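Local structure of probable glutathione reductase (Sinorhizobium meliloti, 4DNA) at residues A[141-147]-A[264-269]; A[151-157]-A[234-239]; A[178-183]-A[204-208]; A[287-292]-A[307-311]. The protein probably catalyses the NADPH-dependent reduction of glutathione disulfide to glutathione, working as an FAD-containing homodimer of the pyridine nucleotide-disulfide oxidoreductase family. All blocks are in the same frame, centred on the assembly; numbering follows the deposited sequence.

Overall arrangement
All four contacts lie in the nucleotide-binding part of the chain. Contact 1, the two-stranded link 141-147/264-269, borders FAD, and contact 3 meets the same cofactor through Tyr-180 at the flavin; their centres are about 17 Å apart and their nearest atoms about 4 Å. Contact 4 packs directly on contact 1 (centres about 13 Å apart): Pro-268 CG lies 3.8 Å from Ala-287 CA, and Gly-142 N lies 3.8 Å from Val-307 CB. The Val-307 side chain stays about 6 Å from FAD. Segment 151-157 comes soon after 141-147, but contact 2 sits at the surface, about 19 Å from contact 1 and about 31 Å from contact 4, centre to centre. Contacts 2 and 3 both nest within the loop that contact 1 closes.

Contact 1 of 4, residues A[141-147]-A[264-269]; sequences VGGHPSP and LGRMPN. With FAD (flavin-adenine dinucleotide), chain C.
Strands 143-145 and 266-268 pair antiparallel, their axes approaching to 4.1 Å with 147° between directions. His-144 and Met-267 form the hydrogen-bonded pair: Met-267 N donates to His-144 O (2.6 Å, 160°), and His-144 N to Met-267 O (2.6 Å), an oxygen whose position is less certain. Gly-143/Pro-268 and Pro-145/Arg-266 are the flanking non-hydrogen-bonded pairs. Ser-146 N donates to Gly-265 O (3.2 Å) and Asn-269 N to Gly-142 O (3.2 Å). Ser-146 OG (chi1 m) adds a weak bond to Gly-265 O at 3.0 Å, while Asn-269 ND2 (chi1 m) donates to Val-141 O at 3.2 Å and weakly to Gly-143 O at 3.1 Å. The His-144 ring (chi1 p) satisfies ND1 on Pro-145 O at 2.9 Å. Arg-266 lays its guanidinium between His-144 CA and, over the opposite face, FAD C8M, 3.5 Å from Arg-266 NH1. Gly-142, with phi 61°, passes FAD O2P at 3.5 Å from its CA; a CB there would strike FAD O1A. Such a two-stranded connection joins the FAD and NAD(P) domains in this family. Four backbone bonds thus pair the crossing, with Asn-269 ND2 satisfying Val-141 O beside FAD.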
# COMPACT_ATOMS: atom_id res chain seq x y z
N VAL A 141 -4.48 -6.14 -31.92
CA VAL A 141 -5.45 -5.16 -32.37
C VAL A 141 -6.39 -4.66 -31.25
O VAL A 141 -6.99 -3.58 -31.37
CB VAL A 141 -6.21 -5.76 -33.59
CG1 VAL A 141 -7.71 -5.68 -33.46
CG2 VAL A 141 -5.70 -5.16 -34.88
N GLY A 142 -6.50 -5.43 -30.17
CA GLY A 142 -7.41 -5.11 -29.08
C GLY A 142 -8.88 -5.05 -29.48
O GLY A 142 -9.22 -5.32 -30.64
N GLY A 143 -9.74 -4.70 -28.53
CA GLY A 143 -11.17 -4.55 -28.76
C GLY A 143 -11.64 -3.11 -28.69
O GLY A 143 -10.84 -2.19 -28.85
N HIS A 144 -12.93 -2.92 -28.44
CA HIS A 144 -13.57 -1.60 -28.36
C HIS A 144 -14.82 -1.75 -27.56
O HIS A 144 -15.32 -2.87 -27.41
CB HIS A 144 -13.90 -1.07 -29.75
CG HIS A 144 -14.80 -1.98 -30.56
ND1 HIS A 144 -16.11 -2.15 -30.28
CD2 HIS A 144 -14.54 -2.76 -31.68
CE1 HIS A 144 -16.65 -3.01 -31.17
NE2 HIS A 144 -15.68 -3.38 -32.02
N PRO A 145 -15.38 -0.64 -27.03
CA PRO A 145 -16.58 -0.81 -26.22
C PRO A 145 -17.72 -1.33 -27.08
O PRO A 145 -17.79 -0.99 -28.26
CB PRO A 145 -16.90 0.61 -25.73
CG PRO A 145 -15.63 1.38 -25.92
CD PRO A 145 -14.98 0.78 -27.12
N SER A 146 -18.57 -2.17 -26.49
CA SER A 146 -19.69 -2.75 -27.21
C SER A 146 -20.71 -1.70 -27.65
O SER A 146 -21.18 -0.91 -26.83
CB SER A 146 -20.40 -3.81 -26.34
OG SER A 146 -19.50 -4.82 -25.94
N PRO A 147 -21.03 -1.67 -28.95
CA PRO A 147 -22.21 -0.92 -29.33
C PRO A 147 -23.40 -1.83 -29.13
O PRO A 147 -23.32 -3.05 -29.37
CB PRO A 147 -21.99 -0.63 -30.83
CG PRO A 147 -20.73 -1.35 -31.23
CD PRO A 147 -20.38 -2.30 -30.11
N LEU A 264 -21.09 -1.97 -20.45
CA LEU A 264 -21.35 -3.41 -20.38
C LEU A 264 -20.59 -4.18 -21.47
O LEU A 264 -21.15 -4.50 -22.52
CB LEU A 264 -22.84 -3.72 -20.46
CG LEU A 264 -23.84 -2.60 -20.21
CD1 LEU A 264 -24.16 -1.90 -21.51
CD2 LEU A 264 -25.11 -3.19 -19.60
N GLY A 265 -19.31 -4.45 -21.20
CA GLY A 265 -18.50 -5.27 -22.10
C GLY A 265 -17.77 -4.53 -23.20
O GLY A 265 -18.16 -3.43 -23.62
N ARG A 266 -16.69 -5.15 -23.66
CA ARG A 266 -15.92 -4.71 -24.82
C ARG A 266 -15.96 -5.79 -25.88
O ARG A 266 -16.32 -6.92 -25.60
CB ARG A 266 -14.48 -4.40 -24.41
CG ARG A 266 -14.36 -3.16 -23.54
CD ARG A 266 -12.93 -2.87 -23.11
NE ARG A 266 -12.03 -2.49 -24.21
CZ ARG A 266 -12.06 -1.33 -24.85
NH1 ARG A 266 -12.99 -0.43 -24.52
NH2 ARG A 266 -11.20 -1.05 -25.83
N MSE A 267 -15.60 -5.46 -27.11
CA MSE A 267 -15.64 -6.43 -28.17
C MSE A 267 -14.45 -6.35 -29.03
O MSE A 267 -13.82 -5.30 -29.06
CB MSE A 267 -16.80 -6.06 -29.03
CG MSE A 267 -17.97 -6.88 -28.56
SE MSE A 267 -19.41 -6.10 -29.59
CE MSE A 267 -20.91 -7.11 -28.82
N PRO A 268 -14.08 -7.41 -29.72
CA PRO A 268 -12.81 -7.35 -30.43
C PRO A 268 -12.91 -6.75 -31.81
O PRO A 268 -13.87 -7.01 -32.51
CB PRO A 268 -12.37 -8.83 -30.49
CG PRO A 268 -13.30 -9.57 -29.55
CD PRO A 268 -14.58 -8.79 -29.62
N ASN A 269 -11.91 -5.96 -32.20
CA ASN A 269 -11.86 -5.30 -33.50
C ASN A 269 -11.53 -6.26 -34.62
O ASN A 269 -10.46 -6.16 -35.22
CB ASN A 269 -10.78 -4.22 -33.52
CG ASN A 269 -11.05 -3.10 -32.56
OD1 ASN A 269 -12.18 -2.60 -32.47
ND2 ASN A 269 -10.01 -2.68 -31.82
PA FAD C . -4.95 -2.11 -27.16
O1A FAD C . -6.47 -2.23 -27.11
O2A FAD C . -4.15 -1.49 -26.04
O5B FAD C . -4.54 -1.35 -28.51
C5B FAD C . -4.47 -1.99 -29.79
C4B FAD C . -4.35 -0.88 -30.81
O4B FAD C . -4.57 -1.32 -32.15
C3B FAD C . -5.39 0.19 -30.53
O3B FAD C . -4.71 1.44 -30.30
C2B FAD C . -6.27 0.20 -31.76
O2B FAD C . -6.73 1.52 -32.07
C1B FAD C . -5.37 -0.36 -32.84
N9A FAD C . -6.08 -1.06 -33.93
C8A FAD C . -7.24 -1.73 -33.79
N7A FAD C . -7.65 -2.30 -34.95
C5A FAD C . -6.72 -1.99 -35.87
C6A FAD C . -6.56 -2.28 -37.30
N6A FAD C . -7.52 -3.02 -37.91
N1A FAD C . -5.46 -1.79 -37.93
C2A FAD C . -4.54 -1.05 -37.27
N3A FAD C . -4.63 -0.74 -35.95
C4A FAD C . -5.68 -1.18 -35.21
N1 FAD C . -5.99 -3.03 -17.61
C2 FAD C . -5.25 -3.12 -16.48
O2 FAD C . -4.38 -4.01 -16.39
N3 FAD C . -5.44 -2.29 -15.44
C4 FAD C . -6.37 -1.31 -15.45
O4 FAD C . -6.51 -0.54 -14.46
C4X FAD C . -7.22 -1.15 -16.65
N5 FAD C . -8.17 -0.20 -16.74
C5X FAD C . -8.92 -0.08 -17.87
C6 FAD C . -9.90 0.90 -17.96
C7 FAD C . -10.69 1.02 -19.11
C7M FAD C . -11.73 2.11 -19.16
C8 FAD C . -10.47 0.09 -20.27
C8M FAD C . -11.27 0.18 -21.54
C9 FAD C . -9.50 -0.89 -20.18
C9A FAD C . -8.72 -1.02 -19.03
N10 FAD C . -7.74 -2.02 -18.95
C10 FAD C . -6.97 -2.11 -17.76
C1' FAD C . -7.54 -2.94 -20.08
C2' FAD C . -6.33 -2.60 -20.95
O2' FAD C . -6.44 -1.24 -21.40
C3' FAD C . -6.22 -3.57 -22.12
O3' FAD C . -6.32 -4.90 -21.61
C4' FAD C . -4.91 -3.43 -22.89
O4' FAD C . -4.87 -2.16 -23.55
C5' FAD C . -4.76 -4.53 -23.93
O5' FAD C . -4.03 -4.02 -25.04
P FAD C . -3.97 -4.73 -26.49
O1P FAD C . -2.54 -5.13 -26.79
O2P FAD C . -5.08 -5.75 -26.61
O3P FAD C . -4.31 -3.55 -27.52

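Contact 2 of 4, residues A[151-157]-A[234-239]; sequences LPGHELC and IQSVSA
A type II turn from Leu-151 to His-154, running into a 3-10 segment at 154-156, lies against strand 234-239. In register, Pro-152 faces Ser-236 (CA-CA 5.0 Å) and Gly-153 faces Val-237 (4.8 Å). The main knob is Val-237 (chi1 t), which fills the hollow between Leu-151, Leu-156 and Cys-157; Val-237 CG2 lies 3.9 Å from Leu-151 CD2 and 3.7 Å from Cys-157 SG. Leu-151 (chi1 t, chi2 p) lays CD1 over the strand backbone, 3.4 Å from both Ile-234 O and Gln-235 O and 3.5 Å from Ser-236 CA. This strand is an outermost member of the three-stranded antiparallel sheet 234-239/245-249/254-257, the small sheet that accompanies the Rossmann-type NAD(P) domain. The turn closes through His-154 N to Leu-151 O (3.2 Å), an oxygen that also receives His-154 ND1 (2.7 Å). Across the gap one straight hydrogen bond, Val-237 N to Pro-152 O (3.1 Å, 176°), accords with this register. Gly-153, at phi 69°, brings CA to 3.3 Å from Val-237 O as a CA-H...O contact; a CB there would clash with that oxygen. Further along, Leu-156 (chi1 m, chi2 t) rests CD1 against Ser-238 CA at 3.7 Å.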
# COMPACT_ATOMS: atom_id res chain seq x y z
N LEU A 151 -30.49 -1.72 -28.64
CA LEU A 151 -31.18 -0.74 -27.80
C LEU A 151 -31.61 0.51 -28.58
O LEU A 151 -30.76 1.20 -29.16
CB LEU A 151 -30.30 -0.33 -26.61
CG LEU A 151 -30.84 0.85 -25.78
CD1 LEU A 151 -31.90 0.37 -24.79
CD2 LEU A 151 -29.72 1.58 -25.06
N PRO A 152 -32.93 0.81 -28.57
CA PRO A 152 -33.40 2.07 -29.18
C PRO A 152 -32.69 3.27 -28.55
O PRO A 152 -32.52 3.31 -27.33
CB PRO A 152 -34.89 2.09 -28.84
CG PRO A 152 -35.25 0.66 -28.66
CD PRO A 152 -34.05 0.03 -28.02
N GLY A 153 -32.27 4.21 -29.38
CA GLY A 153 -31.64 5.43 -28.87
C GLY A 153 -30.27 5.24 -28.25
O GLY A 153 -29.83 6.06 -27.45
N HIS A 154 -29.58 4.16 -28.62
CA HIS A 154 -28.22 3.89 -28.14
C HIS A 154 -27.25 4.93 -28.60
O HIS A 154 -26.26 5.21 -27.93
CB HIS A 154 -27.75 2.51 -28.60
CG HIS A 154 -27.69 2.35 -30.10
ND1 HIS A 154 -28.71 1.84 -30.82
CD2 HIS A 154 -26.68 2.65 -31.02
CE1 HIS A 154 -28.38 1.83 -32.13
NE2 HIS A 154 -27.14 2.32 -32.25
N GLU A 155 -27.53 5.52 -29.76
CA GLU A 155 -26.68 6.56 -30.33
C GLU A 155 -26.68 7.84 -29.47
O GLU A 155 -25.96 8.79 -29.74
CB GLU A 155 -27.07 6.84 -31.80
CG GLU A 155 -28.39 7.59 -32.04
CD GLU A 155 -29.66 6.76 -31.83
OE1 GLU A 155 -29.67 5.53 -32.11
OE2 GLU A 155 -30.67 7.35 -31.39
N LEU A 156 -27.48 7.83 -28.40
CA LEU A 156 -27.54 8.96 -27.48
C LEU A 156 -26.65 8.75 -26.24
O LEU A 156 -26.46 9.67 -25.43
CB LEU A 156 -29.00 9.24 -27.10
CG LEU A 156 -30.00 9.30 -28.27
CD1 LEU A 156 -31.43 9.26 -27.76
CD2 LEU A 156 -29.77 10.51 -29.15
N CYS A 157 -26.10 7.55 -26.11
CA CYS A 157 -25.35 7.16 -24.93
C CYS A 157 -23.86 7.37 -25.11
O CYS A 157 -23.41 7.69 -26.21
CB CYS A 157 -25.62 5.71 -24.62
SG CYS A 157 -27.33 5.44 -24.15
N ILE A 234 -32.09 -1.31 -19.14
CA ILE A 234 -32.67 -0.16 -19.87
C ILE A 234 -33.48 -0.62 -21.09
O ILE A 234 -32.92 -1.25 -22.00
CB ILE A 234 -31.60 0.88 -20.27
CG1 ILE A 234 -31.04 1.57 -19.02
CG2 ILE A 234 -32.17 1.93 -21.21
CD1 ILE A 234 -29.82 2.41 -19.28
N GLN A 235 -34.79 -0.33 -21.10
CA GLN A 235 -35.70 -0.65 -22.23
C GLN A 235 -35.30 0.15 -23.48
O GLN A 235 -35.19 -0.40 -24.58
CB GLN A 235 -37.18 -0.35 -21.91
CG GLN A 235 -37.73 -0.77 -20.55
CD GLN A 235 -38.23 -2.20 -20.50
OE1 GLN A 235 -37.53 -3.14 -20.90
NE2 GLN A 235 -39.44 -2.39 -19.98
N SER A 236 -35.12 1.47 -23.29
CA SER A 236 -34.77 2.40 -24.37
C SER A 236 -34.31 3.76 -23.83
O SER A 236 -34.69 4.16 -22.72
CB SER A 236 -35.96 2.63 -25.29
OG SER A 236 -36.98 3.30 -24.57
N VAL A 237 -33.51 4.46 -24.62
CA VAL A 237 -33.10 5.81 -24.29
C VAL A 237 -33.69 6.75 -25.32
O VAL A 237 -33.74 6.44 -26.51
CB VAL A 237 -31.56 5.97 -24.27
CG1 VAL A 237 -31.17 7.36 -23.80
CG2 VAL A 237 -30.92 4.93 -23.37
N SER A 238 -34.14 7.91 -24.84
CA SER A 238 -34.53 9.01 -25.71
C SER A 238 -34.11 10.38 -25.13
O SER A 238 -33.89 10.51 -23.91
CB SER A 238 -36.02 8.99 -25.98
OG SER A 238 -36.70 9.66 -24.94
N ALA A 239 -34.01 11.38 -26.01
CA ALA A 239 -33.69 12.76 -25.64
C ALA A 239 -34.95 13.61 -25.38
O ALA A 239 -35.94 13.51 -26.11
CB ALA A 239 -32.85 13.41 -26.74

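Contact 3 of 4, residues A[178-183]-A[204-208]; sequences GGYIAV and EILSR. With FAD (flavin-adenine dinucleotide), chain C.
Leu-206 takes a left-handed backbone conformation, phi 41° and psi 55°, in a segment without regular secondary structure. It makes the sole hydrogen bond across the contact, Leu-206 N to Gly-178 O (2.8 Å, 164°), and with this backbone the side chain (chi1 m, chi2 t) reaches the start of helix 180-191. There Leu-206 CD2 lies 3.5 Å from both Gly-179 C and Tyr-180 N and 3.7 Å from Val-183 CG2. In register, Gly-178 faces Ile-205 (CA-CA 4.7 Å) and Gly-179 faces Leu-206 (4.9 Å). Gly-179 is the N-cap residue, and its O accepts Val-183 N at 3.1 Å in the first helical turn. Gly-177, Gly-179 and Ala-182 fit the GxGxxA pattern of a Rossmann-type strand-turn-helix, consistent with the predicted NAD(+) site at this turn. Ile-205 (chi1 p, chi2 t) packs CD1 on Val-183 CG1 at 4.1 Å. Tyr-180 (chi1 p) extends its ring to the flavin, where Tyr-180 OH comes to 3.0 Å from FAD C9A and FAD N5 lies near the ring plane, at its edge.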
# COMPACT_ATOMS: atom_id res chain seq x y z
N GLY A 178 -22.20 -3.68 -14.69
CA GLY A 178 -21.84 -4.14 -13.35
C GLY A 178 -20.38 -4.45 -13.10
O GLY A 178 -19.99 -4.75 -11.98
N GLY A 179 -19.55 -4.40 -14.14
CA GLY A 179 -18.15 -4.75 -14.02
C GLY A 179 -17.29 -3.62 -13.50
O GLY A 179 -17.78 -2.54 -13.10
N TYR A 180 -15.98 -3.85 -13.51
CA TYR A 180 -15.05 -2.91 -12.93
C TYR A 180 -15.05 -1.52 -13.59
O TYR A 180 -14.78 -0.52 -12.91
CB TYR A 180 -13.65 -3.52 -12.87
CG TYR A 180 -12.81 -3.39 -14.10
CD1 TYR A 180 -12.93 -4.30 -15.16
CD2 TYR A 180 -11.85 -2.37 -14.20
CE1 TYR A 180 -12.14 -4.20 -16.29
CE2 TYR A 180 -11.04 -2.24 -15.33
CZ TYR A 180 -11.19 -3.16 -16.38
OH TYR A 180 -10.41 -3.03 -17.50
N ILE A 181 -15.35 -1.46 -14.89
CA ILE A 181 -15.40 -0.17 -15.60
C ILE A 181 -16.53 0.70 -15.09
O ILE A 181 -16.34 1.88 -14.80
CB ILE A 181 -15.50 -0.33 -17.13
CG1 ILE A 181 -14.22 -0.97 -17.67
CG2 ILE A 181 -15.69 1.00 -17.85
CD1 ILE A 181 -14.31 -1.42 -19.11
N ALA A 182 -17.70 0.08 -14.98
CA ALA A 182 -18.89 0.73 -14.49
C ALA A 182 -18.63 1.28 -13.09
O ALA A 182 -18.80 2.48 -12.86
CB ALA A 182 -20.05 -0.25 -14.48
N VAL A 183 -18.17 0.44 -12.18
CA VAL A 183 -18.02 0.88 -10.80
C VAL A 183 -16.95 1.95 -10.62
O VAL A 183 -17.12 2.85 -9.79
CB VAL A 183 -17.88 -0.27 -9.79
CG1 VAL A 183 -19.11 -1.18 -9.88
CG2 VAL A 183 -16.63 -1.08 -10.03
N GLU A 204 -25.89 -8.99 -8.33
CA GLU A 204 -24.93 -8.19 -7.56
C GLU A 204 -23.80 -7.70 -8.45
O GLU A 204 -23.41 -8.39 -9.39
CB GLU A 204 -24.36 -9.01 -6.40
CG GLU A 204 -25.43 -9.78 -5.63
CD GLU A 204 -24.92 -10.47 -4.38
OE1 GLU A 204 -23.82 -10.16 -3.90
OE2 GLU A 204 -25.66 -11.34 -3.87
N ILE A 205 -23.29 -6.50 -8.17
CA ILE A 205 -22.20 -5.91 -8.98
C ILE A 205 -20.91 -6.72 -8.87
O ILE A 205 -20.76 -7.50 -7.94
CB ILE A 205 -21.91 -4.44 -8.59
CG1 ILE A 205 -21.58 -4.34 -7.10
CG2 ILE A 205 -23.08 -3.54 -8.96
CD1 ILE A 205 -21.05 -2.98 -6.69
N LEU A 206 -20.00 -6.54 -9.82
CA LEU A 206 -18.75 -7.30 -9.83
C LEU A 206 -19.00 -8.76 -9.44
O LEU A 206 -18.39 -9.28 -8.50
CB LEU A 206 -17.75 -6.68 -8.86
CG LEU A 206 -17.58 -5.18 -8.93
CD1 LEU A 206 -16.68 -4.71 -7.80
CD2 LEU A 206 -16.99 -4.80 -10.27
N SER A 207 -19.91 -9.40 -10.17
CA SER A 207 -20.37 -10.77 -9.92
C SER A 207 -19.28 -11.86 -9.87
O SER A 207 -19.53 -12.95 -9.33
CB SER A 207 -21.35 -11.15 -11.02
OG SER A 207 -20.71 -11.03 -12.28
N ARG A 208 -18.11 -11.57 -10.43
CA ARG A 208 -16.96 -12.49 -10.44
C ARG A 208 -16.14 -12.39 -9.16
O ARG A 208 -15.29 -13.25 -8.89
CB ARG A 208 -16.04 -12.18 -11.62
CG ARG A 208 -16.59 -12.58 -12.98
CD ARG A 208 -16.45 -14.07 -13.23
NE ARG A 208 -16.14 -14.33 -14.63
CZ ARG A 208 -15.69 -15.49 -15.11
NH1 ARG A 208 -15.48 -16.53 -14.31
NH2 ARG A 208 -15.43 -15.61 -16.41
PA FAD C . -4.95 -2.11 -27.16
O1A FAD C . -6.47 -2.23 -27.11
O2A FAD C . -4.15 -1.49 -26.04
O5B FAD C . -4.54 -1.35 -28.51
C5B FAD C . -4.47 -1.99 -29.79
C4B FAD C . -4.35 -0.88 -30.81
O4B FAD C . -4.57 -1.32 -32.15
C3B FAD C . -5.39 0.19 -30.53
O3B FAD C . -4.71 1.44 -30.30
C2B FAD C . -6.27 0.20 -31.76
O2B FAD C . -6.73 1.52 -32.07
C1B FAD C . -5.37 -0.36 -32.84
N9A FAD C . -6.08 -1.06 -33.93
C8A FAD C . -7.24 -1.73 -33.79
N7A FAD C . -7.65 -2.30 -34.95
C5A FAD C . -6.72 -1.99 -35.87
C6A FAD C . -6.56 -2.28 -37.30
N6A FAD C . -7.52 -3.02 -37.91
N1A FAD C . -5.46 -1.79 -37.93
C2A FAD C . -4.54 -1.05 -37.27
N3A FAD C . -4.63 -0.74 -35.95
C4A FAD C . -5.68 -1.18 -35.21
N1 FAD C . -5.99 -3.03 -17.61
C2 FAD C . -5.25 -3.12 -16.48
O2 FAD C . -4.38 -4.01 -16.39
N3 FAD C . -5.44 -2.29 -15.44
C4 FAD C . -6.37 -1.31 -15.45
O4 FAD C . -6.51 -0.54 -14.46
C4X FAD C . -7.22 -1.15 -16.65
N5 FAD C . -8.17 -0.20 -16.74
C5X FAD C . -8.92 -0.08 -17.87
C6 FAD C . -9.90 0.90 -17.96
C7 FAD C . -10.69 1.02 -19.11
C7M FAD C . -11.73 2.11 -19.16
C8 FAD C . -10.47 0.09 -20.27
C8M FAD C . -11.27 0.18 -21.54
C9 FAD C . -9.50 -0.89 -20.18
C9A FAD C . -8.72 -1.02 -19.03
N10 FAD C . -7.74 -2.02 -18.95
C10 FAD C . -6.97 -2.11 -17.76
C1' FAD C . -7.54 -2.94 -20.08
C2' FAD C . -6.33 -2.60 -20.95
O2' FAD C . -6.44 -1.24 -21.40
C3' FAD C . -6.22 -3.57 -22.12
O3' FAD C . -6.32 -4.90 -21.61
C4' FAD C . -4.91 -3.43 -22.89
O4' FAD C . -4.87 -2.16 -23.55
C5' FAD C . -4.76 -4.53 -23.93
O5' FAD C . -4.03 -4.02 -25.04
P FAD C . -3.97 -4.73 -26.49
O1P FAD C . -2.54 -5.13 -26.79
O2P FAD C . -5.08 -5.75 -26.61
O3P FAD C . -4.31 -3.55 -27.52

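Contact 4 of 4, residues A[287-292]-A[307-311]; sequences AIIVDA and VTDRV
Ile-288 (chi1 m, chi2 t) overlaps Val-307, with CD1 3.6 Å from CG2 of that valine, which takes chi1 p. The two segments belong to the FAD-binding Rossmann-type domain: 287-292 leads toward strand 301-303, an outermost strand of its parallel sheet, and 307-311 leaves that strand toward helix 314-329. Neither segment is a regular strand or helix, and their touching parts run 53° apart. Ala-287 opposes Asp-309 (CA-CA 5.3 Å) and Ile-288 opposes Thr-308 (5.1 Å). A single hydrogen bond joins the backbones, Ile-288 N to Val-307 O, at 3.2 Å and 147°. Ala-287 CB sits 3.4 Å from Val-307 O and 3.6 Å from Asp-309 OD1; Asp-309 has phi 89° and psi -23°, and the chain bends there by about 90° at its CA. Val-290 CG2 (chi1 m) lies 4.1 Å from Thr-308 CB. Val-290 also meets Arg-310, whose charge pairs with Glu-320 on helix 314-329 and whose NH2 bonds Ser-294 OG. A weak bond runs from Arg-310 NE to Thr-308 OG1 (3.4 Å); that hydroxyl also pairs with Gly-305 O. One face of the Arg-310 guanidinium (chi1 m, chi2 t, chi3 m) covers Val-290, with Arg-310 CZ 4.0 Å from Val-290 CG2.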
# COMPACT_ATOMS: atom_id res chain seq x y z
N ALA A 287 -13.80 -13.07 -31.14
CA ALA A 287 -12.40 -13.08 -30.74
C ALA A 287 -11.60 -14.09 -31.56
O ALA A 287 -12.14 -15.12 -31.99
CB ALA A 287 -12.25 -13.36 -29.26
N ILE A 288 -10.33 -13.78 -31.79
CA ILE A 288 -9.41 -14.69 -32.46
C ILE A 288 -9.07 -15.85 -31.52
O ILE A 288 -8.76 -15.65 -30.34
CB ILE A 288 -8.11 -14.00 -32.92
CG1 ILE A 288 -8.41 -12.95 -34.01
CG2 ILE A 288 -7.12 -15.03 -33.45
CD1 ILE A 288 -7.36 -11.88 -34.17
N ILE A 289 -9.15 -17.07 -32.06
CA ILE A 289 -8.81 -18.27 -31.31
C ILE A 289 -7.30 -18.56 -31.41
O ILE A 289 -6.74 -18.66 -32.51
CB ILE A 289 -9.64 -19.47 -31.81
CG1 ILE A 289 -11.08 -19.30 -31.35
CG2 ILE A 289 -9.07 -20.79 -31.31
CD1 ILE A 289 -12.07 -20.16 -32.12
N VAL A 290 -6.66 -18.67 -30.25
CA VAL A 290 -5.24 -19.02 -30.18
C VAL A 290 -4.98 -20.19 -29.23
O VAL A 290 -5.76 -20.44 -28.30
CB VAL A 290 -4.33 -17.82 -29.75
CG1 VAL A 290 -4.13 -16.84 -30.90
CG2 VAL A 290 -4.87 -17.14 -28.49
N ASP A 291 -3.87 -20.88 -29.46
CA ASP A 291 -3.33 -21.80 -28.48
C ASP A 291 -2.56 -21.01 -27.42
O ASP A 291 -2.58 -19.80 -27.42
CB ASP A 291 -2.46 -22.85 -29.16
CG ASP A 291 -1.22 -22.28 -29.81
OD1 ASP A 291 -0.87 -21.09 -29.62
OD2 ASP A 291 -0.56 -23.07 -30.52
N ALA A 292 -1.87 -21.71 -26.53
CA ALA A 292 -1.17 -21.07 -25.41
C ALA A 292 0.12 -20.32 -25.80
O ALA A 292 0.78 -19.77 -24.93
CB ALA A 292 -0.89 -22.10 -24.33
N VAL A 307 -7.80 -8.76 -28.02
CA VAL A 307 -8.40 -9.39 -29.18
C VAL A 307 -8.61 -10.91 -29.01
O VAL A 307 -9.38 -11.52 -29.76
CB VAL A 307 -7.58 -9.10 -30.48
CG1 VAL A 307 -6.22 -9.78 -30.44
CG2 VAL A 307 -8.37 -9.51 -31.72
N THR A 308 -7.94 -11.51 -28.02
CA THR A 308 -7.83 -12.97 -27.93
C THR A 308 -8.76 -13.66 -26.95
O THR A 308 -8.56 -14.84 -26.64
CB THR A 308 -6.39 -13.46 -27.60
OG1 THR A 308 -6.02 -13.06 -26.27
CG2 THR A 308 -5.41 -12.91 -28.59
N ASP A 309 -9.78 -12.98 -26.45
CA ASP A 309 -10.78 -13.72 -25.70
C ASP A 309 -10.41 -13.80 -24.22
O ASP A 309 -11.28 -13.97 -23.36
CB ASP A 309 -10.84 -15.15 -26.29
CG ASP A 309 -12.19 -15.84 -26.11
OD1 ASP A 309 -13.25 -15.20 -26.34
OD2 ASP A 309 -12.16 -17.04 -25.75
N ARG A 310 -9.11 -13.65 -23.93
CA ARG A 310 -8.49 -14.11 -22.68
C ARG A 310 -8.81 -13.21 -21.47
O ARG A 310 -9.91 -12.67 -21.35
CB ARG A 310 -6.98 -14.31 -22.86
CG ARG A 310 -6.63 -15.44 -23.85
CD ARG A 310 -5.21 -16.00 -23.70
NE ARG A 310 -4.20 -15.32 -24.53
CZ ARG A 310 -3.13 -15.91 -25.07
NH1 ARG A 310 -2.91 -17.22 -24.91
NH2 ARG A 310 -2.27 -15.20 -25.81
N VAL A 311 -7.86 -13.09 -20.55
CA VAL A 311 -7.99 -12.10 -19.50
C VAL A 311 -7.62 -10.75 -20.11
O VAL A 311 -6.54 -10.60 -20.71
CB VAL A 311 -7.08 -12.41 -18.30
CG1 VAL A 311 -7.39 -11.50 -17.12
CG2 VAL A 311 -7.22 -13.88 -17.92